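Local coordinates for protein toll-receptor-related 2 (Hydra vulgaris, PDB 4W8H) that probably acts in Toll-like receptor signalling at the membrane, this chain being its TIR domain, a module that in relatives recruits adaptor proteins through TIR-TIR association, at residues Lys26-Ile32 and Leu122-Arg127; Ile51-Ile55 and Lys77-Gly82; Asn59-Met65 and Gln86-Tyr92. All blocks are in the same frame, centred on the assembly; numbering follows the deposited sequence.

Interaction 1 (Lys26-Ile32 and Leu122-Arg127); sequences KLERAGI and LFRDIR. Unlike the reference sequence in segment 26-32: Lys-26 (reference Glu), Leu-27 (reference Val).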
loop_
_atom_site.group_PDB
_atom_site.type_symbol
_atom_site.label_atom_id
_atom_site.label_comp_id
_atom_site.label_asym_id
_atom_site.label_seq_id
_atom_site.Cartn_x
_atom_site.Cartn_y
_atom_site.Cartn_z
ATOM N N LYS A 26 10.951 -1.847 7.149
ATOM C CA LYS A 26 11.863 -2.341 6.125
ATOM C C LYS A 26 12.002 -1.390 4.955
ATOM O O LYS A 26 13.108 -1.225 4.404
ATOM C CB LYS A 26 11.439 -3.714 5.679
ATOM C CG LYS A 26 11.866 -4.769 6.700
ATOM C CD LYS A 26 11.706 -6.156 6.191
ATOM C CE LYS A 26 12.556 -6.480 4.965
ATOM N NZ LYS A 26 13.998 -6.164 5.058
ATOM N N LEU A 27 10.892 -0.771 4.542
ATOM C CA LEU A 27 10.969 0.180 3.445
ATOM C C LEU A 27 11.902 1.322 3.784
ATOM O O LEU A 27 12.778 1.681 2.990
ATOM C CB LEU A 27 9.567 0.708 3.115
ATOM C CG LEU A 27 8.611 -0.240 2.393
ATOM C CD1 LEU A 27 7.171 0.280 2.516
ATOM C CD2 LEU A 27 8.969 -0.426 0.933
ATOM N N GLU A 28 11.755 1.886 4.975
ATOM C CA GLU A 28 12.542 3.046 5.365
ATOM C C GLU A 28 14.011 2.663 5.532
ATOM O O GLU A 28 14.911 3.426 5.158
ATOM C CB GLU A 28 11.919 3.722 6.591
ATOM C CG GLU A 28 10.562 4.383 6.241
ATOM C CD GLU A 28 10.008 5.249 7.331
ATOM O OE1 GLU A 28 10.228 4.973 8.525
ATOM O OE2 GLU A 28 9.323 6.218 6.964
ATOM N N ARG A 29 14.260 1.464 6.050
ATOM C CA ARG A 29 15.673 1.004 6.168
ATOM C C ARG A 29 16.339 0.857 4.803
ATOM O O ARG A 29 17.547 1.031 4.667
ATOM C CB ARG A 29 15.735 -0.300 6.948
ATOM C CG ARG A 29 15.560 -0.071 8.441
ATOM C CD ARG A 29 15.384 -1.357 9.203
ATOM N NE ARG A 29 16.584 -2.181 9.146
ATOM C CZ ARG A 29 17.564 -2.170 10.048
ATOM N NH1 ARG A 29 17.482 -1.376 11.104
ATOM N NH2 ARG A 29 18.622 -2.967 9.900
ATOM N N ALA A 30 15.524 0.517 3.801
ATOM C CA ALA A 30 15.988 0.324 2.427
ATOM C C ALA A 30 16.110 1.652 1.665
ATOM O O ALA A 30 16.407 1.638 0.467
ATOM C CB ALA A 30 15.040 -0.641 1.671
ATOM N N GLY A 31 15.896 2.778 2.354
ATOM C CA GLY A 31 15.975 4.074 1.733
ATOM C C GLY A 31 14.777 4.513 0.933
ATOM O O GLY A 31 14.845 5.485 0.177
ATOM N N ILE A 32 13.661 3.813 1.105
ATOM C CA ILE A 32 12.442 4.123 0.390
ATOM C C ILE A 32 11.625 5.113 1.222
ATOM O O ILE A 32 11.324 4.883 2.374
ATOM C CB ILE A 32 11.669 2.821 0.071
ATOM C CG1 ILE A 32 12.519 1.975 -0.914
ATOM C CG2 ILE A 32 10.259 3.143 -0.470
ATOM C CD1 ILE A 32 12.044 0.546 -1.099
ATOM N N LEU A 122 9.147 -6.572 -4.016
ATOM C CA LEU A 122 8.553 -5.310 -3.621
ATOM C C LEU A 122 9.520 -4.155 -3.894
ATOM O O LEU A 122 9.166 -3.149 -4.526
ATOM C CB LEU A 122 8.188 -5.367 -2.139
ATOM C CG LEU A 122 7.587 -4.094 -1.559
ATOM C CD1 LEU A 122 6.277 -3.674 -2.290
ATOM C CD2 LEU A 122 7.281 -4.250 -0.085
ATOM N N PHE A 123 10.750 -4.287 -3.412
ATOM C CA PHE A 123 11.687 -3.187 -3.546
ATOM C C PHE A 123 12.015 -2.954 -5.019
ATOM O O PHE A 123 12.196 -1.819 -5.449
ATOM C CB PHE A 123 12.976 -3.465 -2.776
ATOM C CG PHE A 123 12.830 -3.526 -1.284
ATOM C CD1 PHE A 123 11.696 -3.113 -0.613
ATOM C CD2 PHE A 123 13.814 -4.128 -0.561
ATOM C CE1 PHE A 123 11.584 -3.222 0.750
ATOM C CE2 PHE A 123 13.720 -4.236 0.813
ATOM C CZ PHE A 123 12.597 -3.791 1.471
ATOM N N ARG A 124 12.110 -4.001 -5.819
ATOM C CA ARG A 124 12.408 -3.861 -7.242
ATOM C C ARG A 124 11.326 -3.054 -7.948
ATOM O O ARG A 124 11.612 -2.212 -8.806
ATOM C CB ARG A 124 12.560 -5.254 -7.860
ATOM C CG ARG A 124 12.967 -5.257 -9.309
ATOM C CD ARG A 124 12.807 -6.644 -9.871
ATOM N NE ARG A 124 13.772 -7.598 -9.332
ATOM C CZ ARG A 124 13.484 -8.794 -8.814
ATOM N NH1 ARG A 124 14.487 -9.542 -8.408
ATOM N NH2 ARG A 124 12.239 -9.268 -8.718
ATOM N N ASP A 125 10.075 -3.327 -7.607
ATOM C CA ASP A 125 9.006 -2.604 -8.263
ATOM C C ASP A 125 9.022 -1.132 -7.898
ATOM O O ASP A 125 8.825 -0.242 -8.759
ATOM C CB ASP A 125 7.622 -3.168 -8.001
ATOM C CG ASP A 125 6.588 -2.533 -8.913
ATOM O OD1 ASP A 125 6.672 -2.745 -10.131
ATOM O OD2 ASP A 125 5.743 -1.779 -8.446
ATOM N N ILE A 126 9.228 -0.864 -6.613
ATOM C CA ILE A 126 9.248 0.504 -6.129
ATOM C C ILE A 126 10.377 1.263 -6.810
ATOM O O ILE A 126 10.183 2.408 -7.251
ATOM C CB ILE A 126 9.398 0.528 -4.611
ATOM C CG1 ILE A 126 8.137 -0.096 -4.009
ATOM C CG2 ILE A 126 9.689 1.961 -4.123
ATOM C CD1 ILE A 126 8.189 -0.261 -2.534
ATOM N N ARG A 127 11.537 0.630 -6.956
ATOM C CA ARG A 127 12.732 1.273 -7.501
ATOM C C ARG A 127 12.717 1.376 -9.009
ATOM O O ARG A 127 13.459 2.170 -9.553
ATOM C CB ARG A 127 13.956 0.529 -7.002
ATOM C CG ARG A 127 14.162 0.713 -5.518
ATOM C CD ARG A 127 15.170 -0.290 -4.977
ATOM N NE ARG A 127 15.561 -0.015 -3.597
ATOM C CZ ARG A 127 16.115 -0.914 -2.774
ATOM N NH1 ARG A 127 16.298 -2.172 -3.157
ATOM N NH2 ARG A 127 16.486 -0.549 -1.551
HETATM O O HOH W 1 15.784 2.205 -2.066
#

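Interaction 2 (Ile51-Ile55 and Lys77-Gly82); sequences IMDAI and KTLQIG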
loop_
_atom_site.group_PDB
_atom_site.type_symbol
_atom_site.label_atom_id
_atom_site.label_comp_id
_atom_site.label_asym_id
_atom_site.label_seq_id
_atom_site.Cartn_x
_atom_site.Cartn_y
_atom_site.Cartn_z
ATOM N N ILE A 51 -6.240 11.624 2.086
ATOM C CA ILE A 51 -6.142 10.582 1.048
ATOM C C ILE A 51 -5.421 11.123 -0.153
ATOM O O ILE A 51 -4.509 10.513 -0.678
ATOM C CB ILE A 51 -7.532 10.046 0.692
ATOM C CG1 ILE A 51 -8.106 9.231 1.851
ATOM C CG2 ILE A 51 -7.474 9.174 -0.582
ATOM C CD1 ILE A 51 -9.592 8.865 1.714
ATOM N N MET A 52 -5.878 12.292 -0.636
ATOM C CA MET A 52 -5.337 12.852 -1.870
ATOM C C MET A 52 -3.905 13.331 -1.742
ATOM O O MET A 52 -3.135 13.220 -2.679
ATOM C CB MET A 52 -6.254 13.961 -2.397
ATOM C CG MET A 52 -7.576 13.378 -2.865
ATOM S SD MET A 52 -7.490 12.189 -4.209
ATOM C CE MET A 52 -6.544 13.091 -5.416
ATOM N N ASP A 53 -3.563 13.903 -0.601
ATOM C CA ASP A 53 -2.179 14.283 -0.374
ATOM C C ASP A 53 -1.253 13.065 -0.463
ATOM O O ASP A 53 -0.196 13.132 -1.101
ATOM C CB ASP A 53 -1.997 15.014 0.961
ATOM C CG ASP A 53 -2.334 16.503 0.881
ATOM O OD1 ASP A 53 -2.510 17.081 -0.227
ATOM O OD2 ASP A 53 -2.419 17.098 1.968
ATOM N N ALA A 54 -1.633 11.979 0.158
ATOM C CA ALA A 54 -0.815 10.780 0.146
ATOM C C ALA A 54 -0.703 10.214 -1.247
ATOM O O ALA A 54 0.382 9.800 -1.662
ATOM C CB ALA A 54 -1.417 9.752 1.094
ATOM N N ILE A 55 -1.805 10.149 -1.987
ATOM C CA ILE A 55 -1.758 9.549 -3.327
ATOM C C ILE A 55 -0.984 10.420 -4.297
ATOM O O ILE A 55 -0.126 9.942 -5.018
ATOM C CB ILE A 55 -3.154 9.263 -3.871
ATOM C CG1 ILE A 55 -3.841 8.161 -3.079
ATOM C CG2 ILE A 55 -3.101 8.911 -5.361
ATOM C CD1 ILE A 55 -5.272 7.931 -3.507
ATOM N N LYS A 77 -12.006 4.139 -0.342
ATOM C CA LYS A 77 -11.943 5.411 -1.061
ATOM C C LYS A 77 -10.549 5.607 -1.635
ATOM O O LYS A 77 -10.379 6.062 -2.762
ATOM C CB LYS A 77 -12.288 6.540 -0.099
ATOM C CG LYS A 77 -13.778 6.688 0.252
ATOM C CD LYS A 77 -13.961 7.633 1.445
ATOM C CE LYS A 77 -15.415 7.974 1.697
ATOM N NZ LYS A 77 -15.726 9.345 1.225
ATOM N N THR A 78 -9.542 5.240 -0.851
ATOM C CA THR A 78 -8.179 5.368 -1.308
ATOM C C THR A 78 -7.913 4.464 -2.492
ATOM O O THR A 78 -7.294 4.869 -3.474
ATOM C CB THR A 78 -7.189 5.014 -0.189
ATOM O OG1 THR A 78 -7.447 5.847 0.952
ATOM C CG2 THR A 78 -5.785 5.162 -0.646
ATOM N N LEU A 79 -8.401 3.230 -2.405
ATOM C CA LEU A 79 -8.211 2.291 -3.485
ATOM C C LEU A 79 -8.851 2.780 -4.776
ATOM O O LEU A 79 -8.271 2.655 -5.855
ATOM C CB LEU A 79 -8.754 0.901 -3.103
ATOM C CG LEU A 79 -8.720 -0.226 -4.150
ATOM C CD1 LEU A 79 -7.346 -0.499 -4.684
ATOM C CD2 LEU A 79 -9.235 -1.487 -3.504
ATOM N N GLN A 80 -10.079 3.280 -4.675
ATOM C CA GLN A 80 -10.760 3.754 -5.882
ATOM C C GLN A 80 -9.946 4.838 -6.603
ATOM O O GLN A 80 -9.793 4.794 -7.833
ATOM C CB GLN A 80 -12.168 4.284 -5.549
ATOM C CG GLN A 80 -13.157 3.259 -5.013
ATOM C CD GLN A 80 -13.350 2.069 -5.911
ATOM O OE1 GLN A 80 -13.385 2.194 -7.141
ATOM N NE2 GLN A 80 -13.488 0.890 -5.298
ATOM N N ILE A 81 -9.400 5.788 -5.868
ATOM C CA ILE A 81 -8.566 6.807 -6.497
ATOM C C ILE A 81 -7.225 6.191 -6.941
ATOM O O ILE A 81 -6.705 6.501 -8.020
ATOM C CB ILE A 81 -8.398 8.021 -5.580
ATOM C CG1 ILE A 81 -9.805 8.575 -5.251
ATOM C CG2 ILE A 81 -7.536 9.070 -6.264
ATOM C CD1 ILE A 81 -9.888 9.349 -3.972
ATOM N N GLY A 82 -6.695 5.264 -6.145
ATOM C CA GLY A 82 -5.439 4.601 -6.487
ATOM C C GLY A 82 -5.465 3.856 -7.814
ATOM O O GLY A 82 -4.446 3.802 -8.499
#

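Interaction 3 (Asn59-Met65 and Gln86-Tyr92); sequences NRTIVVM and QIIPILY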
loop_
_atom_site.group_PDB
_atom_site.type_symbol
_atom_site.label_atom_id
_atom_site.label_comp_id
_atom_site.label_asym_id
_atom_site.label_seq_id
_atom_site.Cartn_x
_atom_site.Cartn_y
_atom_site.Cartn_z
ATOM N N ASN A 59 4.718 8.085 -5.663
ATOM C CA ASN A 59 4.773 7.484 -6.972
ATOM C C ASN A 59 3.786 6.364 -7.117
ATOM O O ASN A 59 3.218 6.199 -8.173
ATOM C CB ASN A 59 6.170 6.956 -7.281
ATOM C CG ASN A 59 7.182 8.047 -7.451
ATOM O OD1 ASN A 59 6.867 9.144 -7.939
ATOM N ND2 ASN A 59 8.429 7.758 -7.078
ATOM N N ARG A 60 3.621 5.559 -6.079
ATOM C CA ARG A 60 2.682 4.459 -6.106
ATOM C C ARG A 60 2.073 4.260 -4.732
ATOM O O ARG A 60 2.637 4.705 -3.731
ATOM C CB ARG A 60 3.406 3.179 -6.512
ATOM C CG ARG A 60 4.041 3.257 -7.904
ATOM C CD ARG A 60 4.487 1.874 -8.383
ATOM N NE ARG A 60 5.256 1.862 -9.632
ATOM C CZ ARG A 60 6.576 1.980 -9.701
ATOM N NH1 ARG A 60 7.279 2.186 -8.594
ATOM N NH2 ARG A 60 7.199 1.885 -10.872
ATOM N N THR A 61 0.937 3.556 -4.669
ATOM C CA THR A 61 0.257 3.232 -3.413
ATOM C C THR A 61 0.290 1.731 -3.203
ATOM O O THR A 61 -0.186 0.975 -4.048
ATOM C CB THR A 61 -1.210 3.710 -3.405
ATOM O OG1 THR A 61 -1.247 5.149 -3.424
ATOM C CG2 THR A 61 -1.933 3.272 -2.162
ATOM N N ILE A 62 0.885 1.326 -2.100
ATOM C CA ILE A 62 0.797 -0.046 -1.662
ATOM C C ILE A 62 -0.541 -0.261 -1.003
ATOM O O ILE A 62 -0.931 0.514 -0.130
ATOM C CB ILE A 62 1.947 -0.358 -0.650
ATOM C CG1 ILE A 62 3.302 -0.302 -1.357
ATOM C CG2 ILE A 62 1.732 -1.691 0.005
ATOM C CD1 ILE A 62 4.479 -0.419 -0.392
ATOM N N VAL A 63 -1.239 -1.302 -1.417
ATOM C CA VAL A 63 -2.531 -1.687 -0.900
ATOM C C VAL A 63 -2.347 -2.986 -0.068
ATOM O O VAL A 63 -1.986 -4.000 -0.648
ATOM C CB VAL A 63 -3.446 -1.914 -2.144
ATOM C CG1 VAL A 63 -4.763 -2.560 -1.759
ATOM C CG2 VAL A 63 -3.658 -0.578 -2.921
ATOM N N VAL A 64 -2.567 -2.939 1.230
ATOM C CA VAL A 64 -2.293 -4.093 2.120
ATOM C C VAL A 64 -3.633 -4.833 2.257
ATOM O O VAL A 64 -4.456 -4.522 3.130
ATOM C CB VAL A 64 -1.723 -3.641 3.451
ATOM C CG1 VAL A 64 -1.469 -4.881 4.329
ATOM C CG2 VAL A 64 -0.442 -2.838 3.243
ATOM N N MET A 65 -3.844 -5.828 1.385
ATOM C CA MET A 65 -5.113 -6.516 1.311
ATOM C C MET A 65 -5.233 -7.523 2.467
ATOM O O MET A 65 -4.301 -8.284 2.806
ATOM C CB MET A 65 -5.232 -7.246 -0.021
ATOM C CG MET A 65 -5.129 -6.295 -1.214
ATOM S SD MET A 65 -5.545 -7.068 -2.799
ATOM C CE MET A 65 -4.177 -8.217 -2.930
ATOM N N GLN A 86 -1.016 4.260 -9.846
ATOM C CA GLN A 86 -0.335 2.976 -9.804
ATOM C C GLN A 86 -0.422 2.433 -8.410
ATOM O O GLN A 86 -0.209 3.178 -7.438
ATOM C CB GLN A 86 1.115 3.163 -10.170
ATOM C CG GLN A 86 1.371 3.812 -11.510
ATOM C CD GLN A 86 2.834 3.883 -11.749
ATOM O OE1 GLN A 86 3.483 2.866 -12.010
ATOM N NE2 GLN A 86 3.391 5.105 -11.672
ATOM N N ILE A 87 -0.764 1.147 -8.325
ATOM C CA ILE A 87 -0.806 0.487 -7.026
ATOM C C ILE A 87 0.076 -0.757 -7.029
ATOM O O ILE A 87 0.352 -1.332 -8.096
ATOM C CB ILE A 87 -2.229 0.138 -6.576
ATOM C CG1 ILE A 87 -2.896 -0.867 -7.501
ATOM C CG2 ILE A 87 -3.122 1.384 -6.449
ATOM C CD1 ILE A 87 -4.204 -1.451 -6.906
ATOM N N ILE A 88 0.501 -1.130 -5.827
ATOM C CA ILE A 88 1.205 -2.387 -5.577
ATOM C C ILE A 88 0.385 -3.165 -4.577
ATOM O O ILE A 88 0.416 -2.851 -3.385
ATOM C CB ILE A 88 2.617 -2.144 -5.009
ATOM C CG1 ILE A 88 3.458 -1.311 -5.961
ATOM C CG2 ILE A 88 3.275 -3.492 -4.731
ATOM C CD1 ILE A 88 4.753 -0.871 -5.364
ATOM N N PRO A 89 -0.424 -4.129 -5.032
ATOM C CA PRO A 89 -1.233 -4.894 -4.082
ATOM C C PRO A 89 -0.384 -5.984 -3.417
ATOM O O PRO A 89 0.379 -6.705 -4.087
ATOM C CB PRO A 89 -2.282 -5.557 -4.961
ATOM C CG PRO A 89 -2.066 -5.073 -6.399
ATOM C CD PRO A 89 -0.707 -4.494 -6.432
ATOM N N ILE A 90 -0.528 -6.033 -2.091
ATOM C CA ILE A 90 0.050 -7.074 -1.262
ATOM C C ILE A 90 -1.076 -7.894 -0.671
ATOM O O ILE A 90 -1.984 -7.338 -0.025
ATOM C CB ILE A 90 0.873 -6.496 -0.109
ATOM C CG1 ILE A 90 2.110 -5.775 -0.665
ATOM C CG2 ILE A 90 1.302 -7.640 0.858
ATOM C CD1 ILE A 90 2.873 -4.998 0.382
ATOM N N LEU A 91 -1.052 -9.219 -0.860
ATOM C CA LEU A 91 -1.990 -10.080 -0.136
ATOM C C LEU A 91 -1.358 -10.422 1.185
ATOM O O LEU A 91 -0.485 -11.296 1.261
ATOM C CB LEU A 91 -2.377 -11.330 -0.922
ATOM C CG LEU A 91 -3.506 -12.165 -0.300
ATOM C CD1 LEU A 91 -4.849 -11.492 -0.370
ATOM C CD2 LEU A 91 -3.571 -13.539 -0.945
ATOM N N TYR A 92 -1.763 -9.698 2.220
ATOM C CA TYR A 92 -1.168 -9.839 3.549
ATOM C C TYR A 92 -1.858 -10.967 4.313
ATOM O O TYR A 92 -1.198 -11.756 4.977
ATOM C CB TYR A 92 -1.205 -8.490 4.299
ATOM C CG TYR A 92 -0.883 -8.612 5.762
ATOM C CD1 TYR A 92 0.270 -9.241 6.208
ATOM C CD2 TYR A 92 -1.794 -8.153 6.712
ATOM C CE1 TYR A 92 0.503 -9.395 7.590
ATOM C CE2 TYR A 92 -1.561 -8.294 8.073
ATOM C CZ TYR A 92 -0.441 -8.954 8.499
ATOM O OH TYR A 92 -0.267 -9.092 9.845
HETATM O O HOH W 2 -1.456 5.587 -6.314
#

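Interaction 1 (Lys26-Ile32 and Leu122-Arg127)
How two helices on the same face of a parallel sheet can meet through a small apolar seam is well illustrated by the flavodoxin-like TIR domain, where helix 16-29 and the C-terminal helix 115-127 lie side by side. The middle of the seam is the ring of Phe-123. Ile-32 CD1 approaches Phe-123 CD1 to 3.7 Å and Leu-27 CD2 approaches Phe-123 CE1 to 3.8 Å, while Ala-30 CB sits over one ring face in a CH-pi contact, 4.1 Å from the centroid of Phe-123. Deeper, toward the sheet, Leu-27 CD2 lies 3.6 Å from Ile-126 CD1, and Ile-32 CG2 lies 3.9 Å from Ile-126 CG2; Leu-27 also touches Ile-9 of strand 5-10, and Ile-126 touches Ile-88 of strand 87-91. Both helices are thereby joined to the sheet as well as to each other.

Helix 16-29 ends in a Schellman motif, in which Gly-31 takes a positive phi and Ile-32 N bonds back to Leu-27 O at 3.0 Å. This turn brings Ile-32 into the seam. The carbonyl of Ala-30 is left facing the solvent edge, where the exposed Arg-127 meets it: Arg-127 NH2 donates to Ala-30 O at 3.0 Å, and water 1 bridges the same pair, donating to Ala-30 O at 2.7 Å and accepting from Arg-127 NE at 2.7 Å.

Interaction 2 (Ile51-Ile55 and Lys77-Gly82)
Ile-81, Ile-51 and Ile-55 bury the most surface here, and the contact between helix 47-56 and helix 73-82 can be read almost entirely from these three isoleucines. It illustrates how neighbouring helices on one face of a flavodoxin-like sheet pack side by side. The short segments run in broadly the same direction, crossing at -43° with their axes 10.4 Å apart at closest approach.

Ile-81 points toward the other helix and receives side chains from successive turns of it. Ile-55 CD1 comes within 3.7 Å of Ile-81 CG2, Met-52 SD lies 3.7 Å from Ile-81 CD1, and Ile-51 CG2 is a looser 4.2 Å from Ile-81 CD1. Met-52 covers this group at its more exposed side. Ile-51 reaches back along helix 73-82, placing its CG1 3.6 Å from Thr-78 OG1 and its CD1 4.0 Å from Lys-77 CB.

Ile-55, one turn later, lays its CD1 against backbone as much as side chains, 3.7 Å from Thr-78 O and 4.0 Å from Gly-82 N. Beneath the helices Ile-55 also touches Thr-61 of strand 58-65, so the contact rests on the sheet.

No hydrogen bond crosses between the segments. The hydroxyl of Thr-78, although close to Ile-51, bonds to Ile-74 O within its own helix, and so presents a satisfied polar group to an aliphatic neighbour. Cohesion here therefore depends on shape and on the exclusion of water, not on directional bonds.

Interaction 3 (Asn59-Met65 and Gln86-Tyr92)
Strands 58-65 and 87-91 lie in parallel register, five bridges from Thr-61/Ile-87 to Met-65/Leu-91, as the two strands of a beta-alpha-beta crossover whose helix is 73-82. Their short axes are twisted by 18° relative to each other and come within 4.5 Å. The alternating ladder starts with Thr-61 N to Gln-86 O (3.0 Å) and Ile-88 N to Thr-61 O (2.8 Å), and ends with Tyr-92 N to Met-65 O (3.0 Å).

Side chains separate to two faces. Ile-62, Val-64, Ile-88 and Ile-90 point to the face covered by helices 16-29 and 115-127, with Ile-62 CG2 3.5 Å from Ile-90 CD1. On the other, Val-63 CG2 lies 4.0 Å from Ile-87 CB, and Met-65 CE 3.8 Å from Pro-89 CB.

At the N-terminal end the contact turns polar. Arg-60 also bonds Asn-128 O, and Gln-86 OE1 also accepts from the backbone of a bound His-tag peptide. Between the segments, Arg-60 NE donates to Gln-86 OE1 at 3.1 Å.

Overall arrangement
The three contacts sample the three-layer alpha/beta/alpha sandwich of the flavodoxin-like fold. Interaction 3 joins neighbouring strands near the middle of the five-stranded sheet, its centre about 4 Å from that of the chain. Interactions 1 and 2 pair helices on its opposite faces, with centres about 20 Å apart and nearest atoms about 12 Å apart, so they do not touch each other, and the sheet lies between them. Interaction 3 touches both: Arg-60 and Ile-88 meet helix 115-127, while Ile-87 and Val-63 meet helix 73-82. Along the chain, interactions 2 and 3 alternate their segments, and both are nested inside the loop closed by interaction 1, which thus brings the C-terminal helix back to the first helix of the TIR domain.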